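Local coordinates for acyl-[acyl-carrier-protein]--UDP-N-acetylglucosamine O-acyltransferase (Helicobacter pylori, PDB 1J2Z) that transfers a (3R)-hydroxyacyl chain from acyl carrier protein to UDP-N-acetylglucosamine, the first step of lipid A biosynthesis, at residues A[14-19]-A[32-37]; A[24-29]-A[38-43]; A[146-151]-A[164-169]; A[191-196]-A[209-214]. One frame throughout, in Å; residues are numbered along the deposited sequence.

Contact 1 (A[14-19]-A[32-37])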
loop_
_atom_site.group_PDB
_atom_site.type_symbol
_atom_site.label_atom_id
_atom_site.label_comp_id
_atom_site.label_asym_id
_atom_site.label_seq_id
_atom_site.Cartn_x
_atom_site.Cartn_y
_atom_site.Cartn_z
ATOM N N ALA A 14 -17.446 -24.442 -12.874
ATOM C CA ALA A 14 -15.999 -24.309 -12.761
ATOM C C ALA A 14 -15.401 -25.697 -12.940
ATOM O O ALA A 14 -16.061 -26.698 -12.661
ATOM C CB ALA A 14 -15.624 -23.754 -11.406
ATOM N N GLU A 15 -14.162 -25.755 -13.415
ATOM C CA GLU A 15 -13.482 -27.028 -13.626
ATOM C C GLU A 15 -12.369 -27.158 -12.590
ATOM O O GLU A 15 -11.417 -26.382 -12.588
ATOM C CB GLU A 15 -12.912 -27.083 -15.044
ATOM C CG GLU A 15 -13.979 -26.959 -16.130
ATOM C CD GLU A 15 -14.870 -28.186 -16.215
ATOM O OE1 GLU A 15 -16.037 -28.054 -16.645
ATOM O OE2 GLU A 15 -14.395 -29.287 -15.863
ATOM N N ILE A 16 -12.512 -28.135 -11.701
ATOM C CA ILE A 16 -11.543 -28.372 -10.638
ATOM C C ILE A 16 -10.878 -29.728 -10.852
ATOM O O ILE A 16 -11.511 -30.761 -10.668
ATOM C CB ILE A 16 -12.230 -28.401 -9.262
ATOM C CG1 ILE A 16 -13.196 -27.216 -9.119
ATOM C CG2 ILE A 16 -11.175 -28.386 -8.162
ATOM C CD1 ILE A 16 -12.530 -25.850 -9.164
ATOM N N ASN A 17 -9.606 -29.720 -11.230
ATOM C CA ASN A 17 -8.876 -30.961 -11.478
ATOM C C ASN A 17 -8.616 -31.714 -10.180
ATOM O O ASN A 17 -8.986 -31.257 -9.095
ATOM C CB ASN A 17 -7.547 -30.661 -12.178
ATOM C CG ASN A 17 -6.947 -31.888 -12.866
ATOM O OD1 ASN A 17 -5.832 -31.835 -13.386
ATOM N ND2 ASN A 17 -7.688 -32.992 -12.877
ATOM N N LYS A 18 -7.976 -32.873 -10.295
ATOM C CA LYS A 18 -7.676 -33.697 -9.137
ATOM C C LYS A 18 -6.538 -33.132 -8.292
ATOM O O LYS A 18 -5.689 -32.388 -8.785
ATOM C CB LYS A 18 -7.334 -35.124 -9.583
ATOM C CG LYS A 18 -6.890 -36.031 -8.445
ATOM C CD LYS A 18 -7.911 -36.024 -7.310
ATOM C CE LYS A 18 -7.350 -36.663 -6.051
ATOM N NZ LYS A 18 -8.252 -36.444 -4.889
ATOM N N GLY A 19 -6.537 -33.490 -7.010
ATOM C CA GLY A 19 -5.501 -33.031 -6.100
ATOM C C GLY A 19 -5.615 -31.581 -5.662
ATOM O O GLY A 19 -4.742 -31.083 -4.954
ATOM N N VAL A 32 -13.955 -20.316 -13.843
ATOM C CA VAL A 32 -12.658 -20.684 -13.288
ATOM C C VAL A 32 -12.218 -22.113 -13.594
ATOM O O VAL A 32 -13.037 -23.028 -13.694
ATOM C CB VAL A 32 -12.647 -20.494 -11.739
ATOM C CG1 VAL A 32 -11.303 -20.933 -11.160
ATOM C CG2 VAL A 32 -12.927 -19.030 -11.384
ATOM N N LYS A 33 -10.910 -22.287 -13.737
ATOM C CA LYS A 33 -10.317 -23.591 -13.985
ATOM C C LYS A 33 -9.104 -23.712 -13.074
ATOM O O LYS A 33 -8.262 -22.814 -13.030
ATOM C CB LYS A 33 -9.878 -23.720 -15.442
ATOM C CG LYS A 33 -11.013 -23.574 -16.438
ATOM C CD LYS A 33 -10.491 -23.565 -17.857
ATOM C CE LYS A 33 -11.629 -23.364 -18.835
ATOM N NZ LYS A 33 -12.468 -22.186 -18.476
ATOM N N LEU A 34 -9.027 -24.807 -12.330
ATOM C CA LEU A 34 -7.906 -25.032 -11.429
ATOM C C LEU A 34 -7.235 -26.340 -11.826
ATOM O O LEU A 34 -7.835 -27.411 -11.735
ATOM C CB LEU A 34 -8.393 -25.114 -9.978
ATOM C CG LEU A 34 -9.209 -23.929 -9.442
ATOM C CD1 LEU A 34 -9.615 -24.209 -8.003
ATOM C CD2 LEU A 34 -8.386 -22.648 -9.522
ATOM N N ASP A 35 -5.991 -26.247 -12.276
ATOM C CA ASP A 35 -5.252 -27.426 -12.697
ATOM C C ASP A 35 -4.789 -28.221 -11.481
ATOM O O ASP A 35 -4.957 -27.796 -10.334
ATOM C CB ASP A 35 -4.053 -27.014 -13.562
ATOM C CG ASP A 35 -3.642 -28.099 -14.566
ATOM O OD1 ASP A 35 -2.806 -27.810 -15.446
ATOM O OD2 ASP A 35 -4.151 -29.235 -14.477
ATOM N N GLU A 36 -4.210 -29.383 -11.750
ATOM C CA GLU A 36 -3.726 -30.287 -10.718
ATOM C C GLU A 36 -2.817 -29.697 -9.644
ATOM O O GLU A 36 -1.917 -28.903 -9.931
ATOM C CB GLU A 36 -3.007 -31.468 -11.377
ATOM C CG GLU A 36 -2.330 -32.414 -10.400
ATOM C CD GLU A 36 -1.709 -33.622 -11.094
ATOM O OE1 GLU A 36 -0.824 -33.432 -11.959
ATOM O OE2 GLU A 36 -2.112 -34.760 -10.777
ATOM N N GLY A 37 -3.066 -30.102 -8.401
ATOM C CA GLY A 37 -2.240 -29.666 -7.291
ATOM C C GLY A 37 -2.394 -28.238 -6.806
ATOM O O GLY A 37 -1.638 -27.812 -5.933
#

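Contact 2 (A[24-29]-A[38-43])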
loop_
_atom_site.group_PDB
_atom_site.type_symbol
_atom_site.label_atom_id
_atom_site.label_comp_id
_atom_site.label_asym_id
_atom_site.label_seq_id
_atom_site.Cartn_x
_atom_site.Cartn_y
_atom_site.Cartn_z
ATOM N N GLU A 24 -11.413 -22.875 3.530
ATOM C CA GLU A 24 -12.724 -22.403 3.974
ATOM C C GLU A 24 -13.159 -21.098 3.307
ATOM O O GLU A 24 -12.354 -20.195 3.089
ATOM C CB GLU A 24 -12.720 -22.178 5.492
ATOM C CG GLU A 24 -12.184 -23.335 6.310
ATOM C CD GLU A 24 -13.186 -24.453 6.473
ATOM O OE1 GLU A 24 -12.811 -25.493 7.047
ATOM O OE2 GLU A 24 -14.348 -24.293 6.034
ATOM N N PHE A 25 -14.446 -21.012 2.996
ATOM C CA PHE A 25 -15.042 -19.817 2.409
ATOM C C PHE A 25 -14.496 -19.304 1.077
ATOM O O PHE A 25 -14.665 -18.130 0.763
ATOM C CB PHE A 25 -15.001 -18.675 3.437
ATOM C CG PHE A 25 -15.568 -19.051 4.784
ATOM C CD1 PHE A 25 -14.800 -18.917 5.936
ATOM C CD2 PHE A 25 -16.857 -19.567 4.893
ATOM C CE1 PHE A 25 -15.302 -19.293 7.187
ATOM C CE2 PHE A 25 -17.375 -19.949 6.136
ATOM C CZ PHE A 25 -16.594 -19.812 7.286
ATOM N N CYS A 26 -13.835 -20.144 0.289
ATOM C CA CYS A 26 -13.355 -19.652 -0.999
ATOM C C CYS A 26 -14.579 -19.402 -1.873
ATOM O O CYS A 26 -15.611 -20.045 -1.690
ATOM C CB CYS A 26 -12.441 -20.671 -1.686
ATOM S SG CYS A 26 -10.734 -20.703 -1.076
ATOM N N VAL A 27 -14.473 -18.455 -2.800
ATOM C CA VAL A 27 -15.568 -18.151 -3.721
ATOM C C VAL A 27 -15.012 -18.352 -5.124
ATOM O O VAL A 27 -14.106 -17.633 -5.553
ATOM C CB VAL A 27 -16.070 -16.703 -3.563
ATOM C CG1 VAL A 27 -17.206 -16.431 -4.555
ATOM C CG2 VAL A 27 -16.561 -16.485 -2.139
ATOM N N ILE A 28 -15.555 -19.345 -5.824
ATOM C CA ILE A 28 -15.099 -19.699 -7.162
ATOM C C ILE A 28 -16.205 -19.585 -8.210
ATOM O O ILE A 28 -17.183 -20.333 -8.175
ATOM C CB ILE A 28 -14.520 -21.132 -7.128
ATOM C CG1 ILE A 28 -13.380 -21.173 -6.104
ATOM C CG2 ILE A 28 -14.049 -21.563 -8.516
ATOM C CD1 ILE A 28 -12.760 -22.536 -5.912
ATOM N N GLY A 29 -16.024 -18.642 -9.135
ATOM C CA GLY A 29 -16.994 -18.380 -10.191
ATOM C C GLY A 29 -17.129 -19.439 -11.274
ATOM O O GLY A 29 -16.340 -20.386 -11.345
ATOM N N VAL A 38 -3.344 -27.491 -7.361
ATOM C CA VAL A 38 -3.544 -26.112 -6.922
ATOM C C VAL A 38 -3.995 -26.075 -5.469
ATOM O O VAL A 38 -4.830 -26.878 -5.050
ATOM C CB VAL A 38 -4.613 -25.386 -7.772
ATOM C CG1 VAL A 38 -5.122 -24.136 -7.032
ATOM C CG2 VAL A 38 -4.025 -24.992 -9.120
ATOM N N LYS A 39 -3.435 -25.145 -4.699
ATOM C CA LYS A 39 -3.817 -25.004 -3.302
ATOM C C LYS A 39 -4.321 -23.600 -2.987
ATOM O O LYS A 39 -3.581 -22.622 -3.079
ATOM C CB LYS A 39 -2.649 -25.336 -2.363
ATOM C CG LYS A 39 -3.018 -25.149 -0.893
ATOM C CD LYS A 39 -1.898 -25.552 0.063
ATOM C CE LYS A 39 -2.336 -25.365 1.511
ATOM N NZ LYS A 39 -1.338 -25.899 2.476
ATOM N N LEU A 40 -5.591 -23.513 -2.615
ATOM C CA LEU A 40 -6.192 -22.243 -2.262
ATOM C C LEU A 40 -6.391 -22.244 -0.764
ATOM O O LEU A 40 -7.010 -23.157 -0.221
ATOM C CB LEU A 40 -7.559 -22.077 -2.930
ATOM C CG LEU A 40 -7.655 -22.159 -4.452
ATOM C CD1 LEU A 40 -9.090 -21.870 -4.867
ATOM C CD2 LEU A 40 -6.702 -21.163 -5.088
ATOM N N HIS A 41 -5.863 -21.233 -0.085
ATOM C CA HIS A 41 -6.065 -21.153 1.352
ATOM C C HIS A 41 -7.492 -20.683 1.558
ATOM O O HIS A 41 -8.263 -20.598 0.604
ATOM C CB HIS A 41 -5.075 -20.172 1.974
ATOM C CG HIS A 41 -3.658 -20.653 1.925
ATOM N ND1 HIS A 41 -2.867 -20.757 3.050
ATOM C CD2 HIS A 41 -2.898 -21.084 0.891
ATOM C CE1 HIS A 41 -1.683 -21.234 2.710
ATOM N NE2 HIS A 41 -1.676 -21.440 1.404
ATOM N N ASN A 42 -7.861 -20.387 2.794
ATOM C CA ASN A 42 -9.214 -19.922 3.054
ATOM C C ASN A 42 -9.449 -18.555 2.416
ATOM O O ASN A 42 -8.516 -17.779 2.220
ATOM C CB ASN A 42 -9.448 -19.808 4.562
ATOM C CG ASN A 42 -8.609 -18.710 5.200
ATOM O OD1 ASN A 42 -9.073 -17.578 5.390
ATOM N ND2 ASN A 42 -7.363 -19.033 5.518
ATOM N N ASN A 43 -10.703 -18.285 2.073
ATOM C CA ASN A 43 -11.100 -16.989 1.534
ATOM C C ASN A 43 -10.416 -16.451 0.280
ATOM O O ASN A 43 -10.082 -15.264 0.215
ATOM C CB ASN A 43 -10.992 -15.945 2.647
ATOM C CG ASN A 43 -12.005 -16.168 3.755
ATOM O OD1 ASN A 43 -13.191 -15.879 3.593
ATOM N ND2 ASN A 43 -11.546 -16.694 4.878
HETATM O O HOH W 1 -13.853 -15.415 0.508
#

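Contact 3 (A[146-151]-A[164-169])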
loop_
_atom_site.group_PDB
_atom_site.type_symbol
_atom_site.label_atom_id
_atom_site.label_comp_id
_atom_site.label_asym_id
_atom_site.label_seq_id
_atom_site.Cartn_x
_atom_site.Cartn_y
_atom_site.Cartn_z
ATOM N N TYR A 146 12.964 -13.845 -14.744
ATOM C CA TYR A 146 13.959 -13.468 -13.743
ATOM C C TYR A 146 14.008 -11.983 -13.404
ATOM O O TYR A 146 15.086 -11.392 -13.321
ATOM C CB TYR A 146 15.354 -13.926 -14.183
ATOM C CG TYR A 146 15.443 -15.406 -14.459
ATOM C CD1 TYR A 146 15.178 -15.913 -15.728
ATOM C CD2 TYR A 146 15.749 -16.307 -13.439
ATOM C CE1 TYR A 146 15.213 -17.284 -15.979
ATOM C CE2 TYR A 146 15.787 -17.679 -13.680
ATOM C CZ TYR A 146 15.517 -18.158 -14.953
ATOM O OH TYR A 146 15.542 -19.513 -15.197
ATOM N N VAL A 147 12.844 -11.379 -13.205
ATOM C CA VAL A 147 12.792 -9.974 -12.841
ATOM C C VAL A 147 12.381 -9.838 -11.380
ATOM O O VAL A 147 11.455 -10.514 -10.914
ATOM C CB VAL A 147 11.784 -9.197 -13.719
ATOM C CG1 VAL A 147 11.586 -7.777 -13.175
ATOM C CG2 VAL A 147 12.290 -9.137 -15.152
ATOM N N ASN A 148 13.095 -8.985 -10.654
ATOM C CA ASN A 148 12.782 -8.727 -9.255
ATOM C C ASN A 148 12.370 -7.271 -9.125
ATOM O O ASN A 148 13.065 -6.383 -9.613
ATOM C CB ASN A 148 13.991 -8.992 -8.352
ATOM C CG ASN A 148 14.249 -10.471 -8.140
ATOM O OD1 ASN A 148 14.974 -10.859 -7.228
ATOM N ND2 ASN A 148 13.662 -11.302 -8.988
ATOM N N ILE A 149 11.230 -7.029 -8.491
ATOM C CA ILE A 149 10.760 -5.669 -8.299
ATOM C C ILE A 149 10.556 -5.448 -6.803
ATOM O O ILE A 149 9.758 -6.142 -6.168
ATOM C CB ILE A 149 9.432 -5.413 -9.041
ATOM C CG1 ILE A 149 9.578 -5.793 -10.520
ATOM C CG2 ILE A 149 9.044 -3.940 -8.907
ATOM C CD1 ILE A 149 8.324 -5.569 -11.348
ATOM N N GLY A 150 11.290 -4.484 -6.253
ATOM C CA GLY A 150 11.205 -4.177 -4.835
ATOM C C GLY A 150 9.871 -3.625 -4.372
ATOM O O GLY A 150 9.117 -3.037 -5.148
ATOM N N GLY A 151 9.598 -3.793 -3.081
ATOM C CA GLY A 151 8.345 -3.345 -2.509
ATOM C C GLY A 151 7.937 -1.900 -2.730
ATOM O O GLY A 151 8.771 -0.998 -2.815
ATOM N N GLY A 164 15.935 -10.679 -16.647
ATOM C CA GLY A 164 16.992 -10.451 -15.678
ATOM C C GLY A 164 17.163 -9.084 -15.050
ATOM O O GLY A 164 18.249 -8.772 -14.563
ATOM N N CYS A 165 16.114 -8.271 -15.034
ATOM C CA CYS A 165 16.218 -6.943 -14.443
ATOM C C CYS A 165 15.874 -6.895 -12.965
ATOM O O CYS A 165 15.134 -7.734 -12.446
ATOM C CB CYS A 165 15.321 -5.952 -15.184
ATOM S SG CYS A 165 15.911 -5.499 -16.820
ATOM N N MET A 166 16.428 -5.900 -12.286
ATOM C CA MET A 166 16.156 -5.708 -10.873
ATOM C C MET A 166 15.698 -4.273 -10.678
ATOM O O MET A 166 16.374 -3.341 -11.107
ATOM C CB MET A 166 17.407 -5.966 -10.033
ATOM C CG MET A 166 17.160 -5.871 -8.532
ATOM S SD MET A 166 18.606 -6.335 -7.560
ATOM C CE MET A 166 18.478 -8.133 -7.610
ATOM N N ILE A 167 14.547 -4.098 -10.041
ATOM C CA ILE A 167 14.019 -2.767 -9.789
ATOM C C ILE A 167 13.939 -2.545 -8.284
ATOM O O ILE A 167 13.254 -3.285 -7.575
ATOM C CB ILE A 167 12.615 -2.604 -10.393
ATOM C CG1 ILE A 167 12.631 -3.046 -11.851
ATOM C CG2 ILE A 167 12.168 -1.148 -10.302
ATOM C CD1 ILE A 167 11.303 -2.919 -12.519
ATOM N N ALA A 168 14.646 -1.529 -7.802
ATOM C CA ALA A 168 14.663 -1.212 -6.376
ATOM C C ALA A 168 13.280 -0.826 -5.859
ATOM O O ALA A 168 12.435 -0.352 -6.612
ATOM C CB ALA A 168 15.651 -0.081 -6.107
ATOM N N GLY A 169 13.060 -1.025 -4.565
ATOM C CA GLY A 169 11.779 -0.684 -3.978
ATOM C C GLY A 169 11.492 0.806 -4.026
ATOM O O GLY A 169 12.397 1.615 -4.221
#

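Contact 4 (A[191-196]-A[209-214])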
loop_
_atom_site.group_PDB
_atom_site.type_symbol
_atom_site.label_atom_id
_atom_site.label_comp_id
_atom_site.label_asym_id
_atom_site.label_seq_id
_atom_site.Cartn_x
_atom_site.Cartn_y
_atom_site.Cartn_z
ATOM N N ARG A 191 20.913 2.144 -13.176
ATOM C CA ARG A 191 22.100 2.394 -12.361
ATOM C C ARG A 191 23.252 1.441 -12.630
ATOM O O ARG A 191 24.322 1.575 -12.039
ATOM C CB ARG A 191 21.748 2.311 -10.874
ATOM C CG ARG A 191 20.824 3.401 -10.385
ATOM C CD ARG A 191 20.396 3.185 -8.933
ATOM N NE ARG A 191 21.517 3.137 -7.995
ATOM C CZ ARG A 191 22.238 2.050 -7.730
ATOM N NH1 ARG A 191 21.963 0.898 -8.328
ATOM N NH2 ARG A 191 23.234 2.113 -6.858
ATOM N N GLY A 192 23.034 0.473 -13.509
ATOM C CA GLY A 192 24.082 -0.482 -13.812
ATOM C C GLY A 192 23.494 -1.813 -14.220
ATOM O O GLY A 192 22.338 -1.879 -14.642
ATOM N N LEU A 193 24.279 -2.877 -14.094
ATOM C CA LEU A 193 23.805 -4.202 -14.471
ATOM C C LEU A 193 23.484 -5.094 -13.280
ATOM O O LEU A 193 24.042 -4.935 -12.195
ATOM C CB LEU A 193 24.833 -4.900 -15.362
ATOM C CG LEU A 193 25.172 -4.233 -16.699
ATOM C CD1 LEU A 193 26.006 -5.197 -17.542
ATOM C CD2 LEU A 193 23.894 -3.861 -17.438
ATOM N N ASN A 194 22.575 -6.036 -13.506
ATOM C CA ASN A 194 22.157 -6.989 -12.487
ATOM C C ASN A 194 23.185 -8.114 -12.487
ATOM O O ASN A 194 22.909 -9.236 -12.913
ATOM C CB ASN A 194 20.767 -7.531 -12.827
ATOM C CG ASN A 194 20.173 -8.362 -11.711
ATOM O OD1 ASN A 194 19.016 -8.778 -11.784
ATOM N ND2 ASN A 194 20.960 -8.615 -10.673
ATOM N N ARG A 195 24.377 -7.786 -12.002
ATOM C CA ARG A 195 25.500 -8.713 -11.940
ATOM C C ARG A 195 25.148 -10.033 -11.263
ATOM O O ARG A 195 25.429 -11.108 -11.797
ATOM C CB ARG A 195 26.664 -8.040 -11.206
ATOM C CG ARG A 195 28.045 -8.538 -11.591
ATOM C CD ARG A 195 29.122 -7.641 -10.988
ATOM N NE ARG A 195 30.463 -7.993 -11.449
ATOM C CZ ARG A 195 31.086 -9.128 -11.148
ATOM N NH1 ARG A 195 30.486 -10.029 -10.381
ATOM N NH2 ARG A 195 32.307 -9.359 -11.607
ATOM N N HIS A 196 24.533 -9.951 -10.087
ATOM C CA HIS A 196 24.163 -11.150 -9.349
ATOM C C HIS A 196 23.313 -12.107 -10.177
ATOM O O HIS A 196 23.458 -13.326 -10.070
ATOM C CB HIS A 196 23.416 -10.781 -8.065
ATOM C CG HIS A 196 22.868 -11.966 -7.334
ATOM N ND1 HIS A 196 21.696 -12.590 -7.703
ATOM C CD2 HIS A 196 23.357 -12.673 -6.288
ATOM C CE1 HIS A 196 21.486 -13.630 -6.917
ATOM N NE2 HIS A 196 22.480 -13.704 -6.051
ATOM N N PHE A 209 30.985 -9.052 -22.394
ATOM C CA PHE A 209 30.470 -8.577 -23.667
ATOM C C PHE A 209 29.285 -7.639 -23.459
ATOM O O PHE A 209 29.203 -6.582 -24.085
ATOM C CB PHE A 209 30.059 -9.770 -24.535
ATOM C CG PHE A 209 29.451 -9.382 -25.852
ATOM C CD1 PHE A 209 28.097 -9.074 -25.944
ATOM C CD2 PHE A 209 30.235 -9.307 -26.998
ATOM C CE1 PHE A 209 27.534 -8.697 -27.159
ATOM C CE2 PHE A 209 29.681 -8.930 -28.218
ATOM C CZ PHE A 209 28.329 -8.625 -28.298
ATOM N N ILE A 210 28.375 -8.025 -22.570
ATOM C CA ILE A 210 27.199 -7.209 -22.290
ATOM C C ILE A 210 27.578 -5.842 -21.727
ATOM O O ILE A 210 27.052 -4.821 -22.168
ATOM C CB ILE A 210 26.243 -7.943 -21.322
ATOM C CG1 ILE A 210 25.721 -9.210 -22.004
ATOM C CG2 ILE A 210 25.076 -7.030 -20.928
ATOM C CD1 ILE A 210 24.882 -10.102 -21.115
ATOM N N TYR A 211 28.488 -5.814 -20.756
ATOM C CA TYR A 211 28.918 -4.539 -20.181
ATOM C C TYR A 211 29.388 -3.632 -21.310
ATOM O O TYR A 211 28.963 -2.481 -21.423
ATOM C CB TYR A 211 30.084 -4.729 -19.206
ATOM C CG TYR A 211 29.712 -5.095 -17.788
ATOM C CD1 TYR A 211 29.854 -6.403 -17.325
ATOM C CD2 TYR A 211 29.286 -4.121 -16.884
ATOM C CE1 TYR A 211 29.595 -6.732 -15.995
ATOM C CE2 TYR A 211 29.021 -4.440 -15.550
ATOM C CZ TYR A 211 29.181 -5.747 -15.113
ATOM O OH TYR A 211 28.952 -6.069 -13.796
ATOM N N ALA A 212 30.282 -4.167 -22.135
ATOM C CA ALA A 212 30.831 -3.430 -23.262
ATOM C C ALA A 212 29.714 -2.946 -24.171
ATOM O O ALA A 212 29.681 -1.780 -24.562
ATOM C CB ALA A 212 31.797 -4.321 -24.045
ATOM N N LEU A 213 28.797 -3.851 -24.499
ATOM C CA LEU A 213 27.671 -3.535 -25.370
ATOM C C LEU A 213 26.903 -2.316 -24.863
ATOM O O LEU A 213 26.672 -1.359 -25.601
ATOM C CB LEU A 213 26.712 -4.728 -25.443
ATOM C CG LEU A 213 25.852 -4.911 -26.701
ATOM C CD1 LEU A 213 24.635 -5.745 -26.340
ATOM C CD2 LEU A 213 25.416 -3.579 -27.279
ATOM N N TYR A 214 26.500 -2.357 -23.598
ATOM C CA TYR A 214 25.746 -1.255 -23.021
ATOM C C TYR A 214 26.549 0.036 -22.953
ATOM O O TYR A 214 25.999 1.125 -23.128
ATOM C CB TYR A 214 25.233 -1.638 -21.630
ATOM C CG TYR A 214 23.933 -2.418 -21.657
ATOM C CD1 TYR A 214 23.807 -3.630 -20.978
ATOM C CD2 TYR A 214 22.817 -1.927 -22.337
ATOM C CE1 TYR A 214 22.603 -4.330 -20.974
ATOM C CE2 TYR A 214 21.608 -2.619 -22.339
ATOM C CZ TYR A 214 21.507 -3.817 -21.657
ATOM O OH TYR A 214 20.310 -4.497 -21.651
#

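Contact 1 (A[14-19]-A[32-37])
CG1 of I16 and CG of L34 both stand anti to the carbonyl carbon (chi1 -47° and -55°); the two side chains lie side by side, pointing the same way. The second torsion of I16, -63°, then folds CD1 back until it meets CD1 of L34 at 3.5 Å. The pair faces the interior of a left-handed parallel beta-helix, where L34 also packs against I28, L46 and V52. Segments 14-19 and 32-37 are equivalent parts of two successive coils, 18 residues apart, and run parallel.

Three backbone bonds tie them: E15 N gives to V32 O at 3.0 Å, L34 N to E15 O at 2.9 Å, and N17 N to L34 O at 3.0 Å. L34 is thus gripped through both its N and its O, and the backbone of I16 sits between two of these bonds. The sheet face carrying E15 and K33 turns outward, and their charged ends are exposed.

Just past the strands, N17 rests its CB 3.3 Å from L34 O. Its amide lies beside the carboxylate of D35, the two groups nearly coplanar. OD2 of D35 takes the backbone N of E36 at 2.7 Å, from above the carboxylate plane, while OD1 makes a salt bridge to K54 in the next coil.

Chemically, the coil-to-coil join rests mainly on main-chain bonds, with aliphatic contact inside. The carboxylate of D35, held through both oxygens, probably helps set the backbone at E36 and probably keeps its negative charge beside K54.

Contact 2 (A[24-29]-A[38-43])
E24 and N42 meet at a corner of the left-handed beta-helix, where one coil is laid on the next and the chain bends from one sheet to another. The tight part is the backbone bond from N43 N to E24 O, 2.7 Å. Beside it the CB atoms of E24 and N42 sit 4.1 Å apart, and CB of N42 lies 3.3 Å from E24 O. F25 and N43, one coil apart, both have positive phi (59° and 57°), so each corner turns through the same left-handed backbone shape.

Inside the coil the packing is aliphatic. I28 and L40 reach toward each other tip to tip, CD1 to CD1 at 3.9 Å, and both also touch L34.

The other side is less closely fitted, and a water fills in between the coils. It donates to F25 O at 2.8 Å and to N43 OD1 at 3.2 Å, bridging the backbone of one coil to the side chain of the next. N43 and F25 lie side by side: OD1 comes 3.3 Å from CB of F25, and ND2 stands at the edge of the ring. That ND2 gives to a lone pair of N42 OD1 at 2.7 Å, nearly in its own amide plane, which fixes the rotation of the N43 amide.

Other subunits close this side. N42 OD1 is hydrogen-bonded to T45 of a neighbouring subunit as well, and the F25 ring meets F25 of both other subunits edge to face. The chemistry therefore makes this corner part of the trimer interface: N42 OD1 is engaged both within the chain and across to the neighbour, N43 is bonded through both amide atoms, and a phenylalanine cluster is shared by three chains.

Contact 3 (A[146-151]-A[164-169])
I149 and I167 repeat one conformation on neighbouring coils of the left-handed beta-helix. In each, CG1 is anti to the carbonyl carbon (chi1 -54° and -51°) and the chain runs on extended to CD1, so the two lie side by side, pointing the same way. CG1 of I149 touches CD1 of I167 at 3.9 Å, and CG2 of I149 lies 4.1 Å from CB of I167. This is an interior aliphatic stack that I161 and L131 also join.

Behind it the parallel strands are bonded by N148 N to C165 O, I167 N to N148 O at 2.8 Å, and G150 N to I167 O at 2.7 Å. CG1 of V147, anti to its backbone N, comes 3.6 Å from C165 O; CG2 lies near C165 N.

The opposite face carries N148 and M166. ND2 of N148 bonds to V147 O at 3.0 Å from above the carbonyl plane (C=O...N angle 81°), while that oxygen lies close to the N148 amide plane. R197 packs on N148, N194 lies on M166, and the Y146 ring stacks on H128 and touches R197 and L201, so helix 195-201 packs on part of this face.

Past the strands the backbones close up, leaving no room for a CB at G150 or G169. G151 O comes to 3.2 Å from CA of G169.

Contact 4 (A[191-196]-A[209-214])
L193 is the bump of this contact, and Y211, Y214 and I210 line the hollow that takes it. The side chain leaves the chain toward helix 204-217, with CG anti to the carbonyl carbon (chi1 -61°), and splits its two methyls between the tyrosines. CD1 sits over one face of the Y211 ring in a CH-pi contact, 3.6 Å from the centroid and 15° off the ring normal. The leucine and this tyrosine slide past each other in opposite directions, so the methyl rides on the ring rather than butting against its edge.

The other branch, CD2, comes to 3.5 Å from CD1 of Y214; the two side chains cross obliquely. CG2 of I210 also meets CD1 of L193, at 4.0 Å. I210 and Y214 stand one helical turn apart, with Y214 N bonded to I210 O, which sets the spacing of this part of the pocket. On its own side the leucine packs against C181.

R195, in the first turn of helix 195-201, covers the far end of Y211. Its chain, extended from CG to NE, crosses the tyrosine at about a right angle and lays CD 3.2 Å from OH of Y211. NE of R195 is 3.4 Å from the same oxygen.

The contact thus fastens the end of the beta-helix and the helical C-terminal part together mainly by apolar fit. Of the polar side chains, R195 is exposed, while the OH of buried Y214 is hydrogen-bonded to P179 O.

How the contacts relate
Contacts 1 and 2 interlock at the N-terminal end of the beta-helix. Their centres are 12 Å apart, their segments alternate along the chain, and L34 CD1 meets L40 CD1 at 3.9 Å while A14 CB lies 4.0 Å from I28 CG2. Strand 33-34 of contact 1 lies in the chain between strands 27-28 and 39-40 of contact 2. Contact 3 repeats the coil-on-coil arrangement of contact 1 about 31 Å away, centre to centre, in the sheet that also holds strand 39-40. Contact 4 follows, its centre 15 Å from contact 3, and the two touch through N194. None of the contacts holds a known substrate-binding residue; bound octyl thioglucoside lies about 7 Å from G151 of contact 3.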